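PDB 3EZS: aminotransferase AspB from Helicobacter pylori 26695, which probably catalyses the transfer of amino groups with the help of pyridoxal 5'-phosphate, as a class I and II aminotransferase. Local coordinates for residues A[221-227]-A[241-246]. Residues are numbered along the deposited sequence; the frame is centred on the assembly and turned at random.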
loop_
_atom_site.group_PDB
_atom_site.type_symbol
_atom_site.label_atom_id
_atom_site.label_comp_id
_atom_site.label_asym_id
_atom_site.label_seq_id
_atom_site.Cartn_x
_atom_site.Cartn_y
_atom_site.Cartn_z
ATOM N N LYS A 221 23.194 -10.653 -7.836
ATOM C CA LYS A 221 22.354 -11.740 -8.341
ATOM C C LYS A 221 21.768 -12.553 -7.185
ATOM O O LYS A 221 22.510 -12.940 -6.264
ATOM C CB LYS A 221 23.168 -12.676 -9.236
ATOM C CG LYS A 221 22.391 -13.880 -9.774
ATOM C CD LYS A 221 23.219 -14.669 -10.791
ATOM C CE LYS A 221 22.442 -15.846 -11.415
ATOM N NZ LYS A 221 22.199 -16.982 -10.471
ATOM N N ASN A 222 20.450 -12.790 -7.252
ATOM C CA ASN A 222 19.675 -13.529 -6.254
ATOM C C ASN A 222 19.575 -12.872 -4.857
ATOM O O ASN A 222 18.998 -13.470 -3.936
ATOM C CB ASN A 222 20.218 -14.960 -6.080
ATOM C CG ASN A 222 19.893 -15.867 -7.248
ATOM O OD1 ASN A 222 19.571 -15.411 -8.339
ATOM N ND2 ASN A 222 19.955 -17.169 -7.005
ATOM N N VAL A 223 20.092 -11.657 -4.703
ATOM C CA VAL A 223 20.187 -11.035 -3.372
ATOM C C VAL A 223 19.558 -9.641 -3.304
ATOM O O VAL A 223 19.728 -8.808 -4.215
ATOM C CB VAL A 223 21.664 -10.988 -2.919
ATOM C CG1 VAL A 223 21.819 -10.312 -1.549
ATOM C CG2 VAL A 223 22.268 -12.412 -2.900
ATOM N N LEU A 224 18.847 -9.406 -2.198
ATOM C CA LEU A 224 18.120 -8.170 -1.936
ATOM C C LEU A 224 18.133 -7.834 -0.437
ATOM O O LEU A 224 18.206 -8.716 0.407
ATOM C CB LEU A 224 16.660 -8.312 -2.401
ATOM C CG LEU A 224 16.432 -8.582 -3.902
ATOM C CD1 LEU A 224 15.287 -9.504 -4.101
ATOM C CD2 LEU A 224 16.295 -7.313 -4.726
ATOM N N VAL A 225 18.093 -6.545 -0.132
ATOM C CA VAL A 225 18.082 -6.044 1.236
ATOM C C VAL A 225 16.914 -5.072 1.306
ATOM O O VAL A 225 16.627 -4.375 0.343
ATOM C CB VAL A 225 19.422 -5.344 1.637
ATOM C CG1 VAL A 225 20.618 -6.338 1.643
ATOM C CG2 VAL A 225 19.721 -4.154 0.730
ATOM N N ILE A 226 16.244 -5.036 2.444
ATOM C CA ILE A 226 15.066 -4.204 2.657
ATOM C C ILE A 226 15.349 -3.222 3.800
ATOM O O ILE A 226 15.767 -3.624 4.873
ATOM C CB ILE A 226 13.830 -5.101 2.954
ATOM C CG1 ILE A 226 13.472 -5.902 1.702
ATOM C CG2 ILE A 226 12.619 -4.252 3.434
ATOM C CD1 ILE A 226 12.273 -6.850 1.851
ATOM N N HIS A 227 15.134 -1.935 3.551
ATOM C CA HIS A 227 15.404 -0.884 4.539
ATOM C C HIS A 227 14.162 -0.066 4.821
ATOM O O HIS A 227 13.211 -0.079 4.036
ATOM C CB HIS A 227 16.563 0.007 4.067
ATOM C CG HIS A 227 17.904 -0.666 4.128
ATOM N ND1 HIS A 227 18.847 -0.362 5.089
ATOM C CD2 HIS A 227 18.453 -1.644 3.360
ATOM C CE1 HIS A 227 19.926 -1.104 4.899
ATOM N NE2 HIS A 227 19.716 -1.893 3.858
ATOM N N GLY A 241 10.678 3.461 2.851
ATOM C CA GLY A 241 11.643 2.382 2.870
ATOM C C GLY A 241 12.101 2.157 1.449
ATOM O O GLY A 241 11.750 2.926 0.541
ATOM N N PHE A 242 12.926 1.133 1.280
ATOM C CA PHE A 242 13.401 0.733 -0.024
ATOM C C PHE A 242 13.844 -0.721 -0.023
ATOM O O PHE A 242 13.966 -1.367 1.031
ATOM C CB PHE A 242 14.505 1.674 -0.567
ATOM C CG PHE A 242 15.811 1.682 0.216
ATOM C CD1 PHE A 242 16.801 0.731 -0.033
ATOM C CD2 PHE A 242 16.081 2.694 1.127
ATOM C CE1 PHE A 242 18.012 0.753 0.668
ATOM C CE2 PHE A 242 17.286 2.726 1.820
ATOM C CZ PHE A 242 18.253 1.754 1.583
ATOM N N ILE A 243 14.023 -1.227 -1.230
ATOM C CA ILE A 243 14.549 -2.556 -1.487
ATOM C C ILE A 243 15.643 -2.358 -2.539
ATOM O O ILE A 243 15.424 -1.687 -3.552
ATOM C CB ILE A 243 13.478 -3.563 -1.932
ATOM C CG1 ILE A 243 14.115 -4.938 -2.150
ATOM C CG2 ILE A 243 12.745 -3.087 -3.182
ATOM C CD1 ILE A 243 13.112 -6.044 -2.250
ATOM N N ALA A 244 16.825 -2.917 -2.264
ATOM C CA ALA A 244 17.984 -2.785 -3.124
ATOM C C ALA A 244 18.652 -4.138 -3.379
ATOM O O ALA A 244 18.642 -5.027 -2.511
ATOM C CB ALA A 244 18.981 -1.804 -2.491
ATOM N N GLY A 245 19.213 -4.299 -4.575
ATOM C CA GLY A 245 19.894 -5.544 -4.936
ATOM C C GLY A 245 19.761 -5.901 -6.404
ATOM O O GLY A 245 19.873 -5.026 -7.259
ATOM N N ASP A 246 19.509 -7.185 -6.660
ATOM C CA ASP A 246 19.377 -7.790 -8.013
ATOM C C ASP A 246 18.515 -6.949 -8.952
ATOM O O ASP A 246 17.291 -6.927 -8.819
ATOM C CB ASP A 246 18.773 -9.194 -7.887
ATOM C CG ASP A 246 18.914 -10.031 -9.152
ATOM O OD1 ASP A 246 18.838 -9.504 -10.281
ATOM O OD2 ASP A 246 19.051 -11.262 -8.986
#
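His-227 and Phe-242 form a hydrogen-bonded pair where strands 223-227 and 241-245 run antiparallel in the large mixed sheet of the fold type I PLP-dependent enzymes, to which class I and II aminotransferases belong. This sheet is otherwise mostly parallel, and strand 241-245 runs against its neighbours on both sides, 223-228 and 85-88. The Phe-242 side chain repays following outward. From CB, on the same side of the sheet as the His-227 side chain, CG turns between the backbone N and the carbonyl carbon (chi1 65°), which lays the ring alongside His-227. CD1 and CD2 only graze His-227 CB, CE2 comes closer to it, and CE1 reaches His-227 CD2 at 3.6 Å. CZ lies 3.5 Å from His-227 CG, while His-227 CB makes a CH-pi contact over one face of the phenyl ring, displaced toward its rim. The planes of the His-227 and Phe-242 rings are 10° from parallel, but slid so far that the rings barely overlap. On the side packed against helix 92-102, Ile-226 CG1 lies 4.0 Å from Ile-243 CD1. Asp-246 N-caps helix 247-257, its OD1 accepting a hydrogen bond from Arg-248 N. Asn-222 N donates to the anti side of Asp-246 OD2, 26° out of the carboxylate plane, at 2.7 Å.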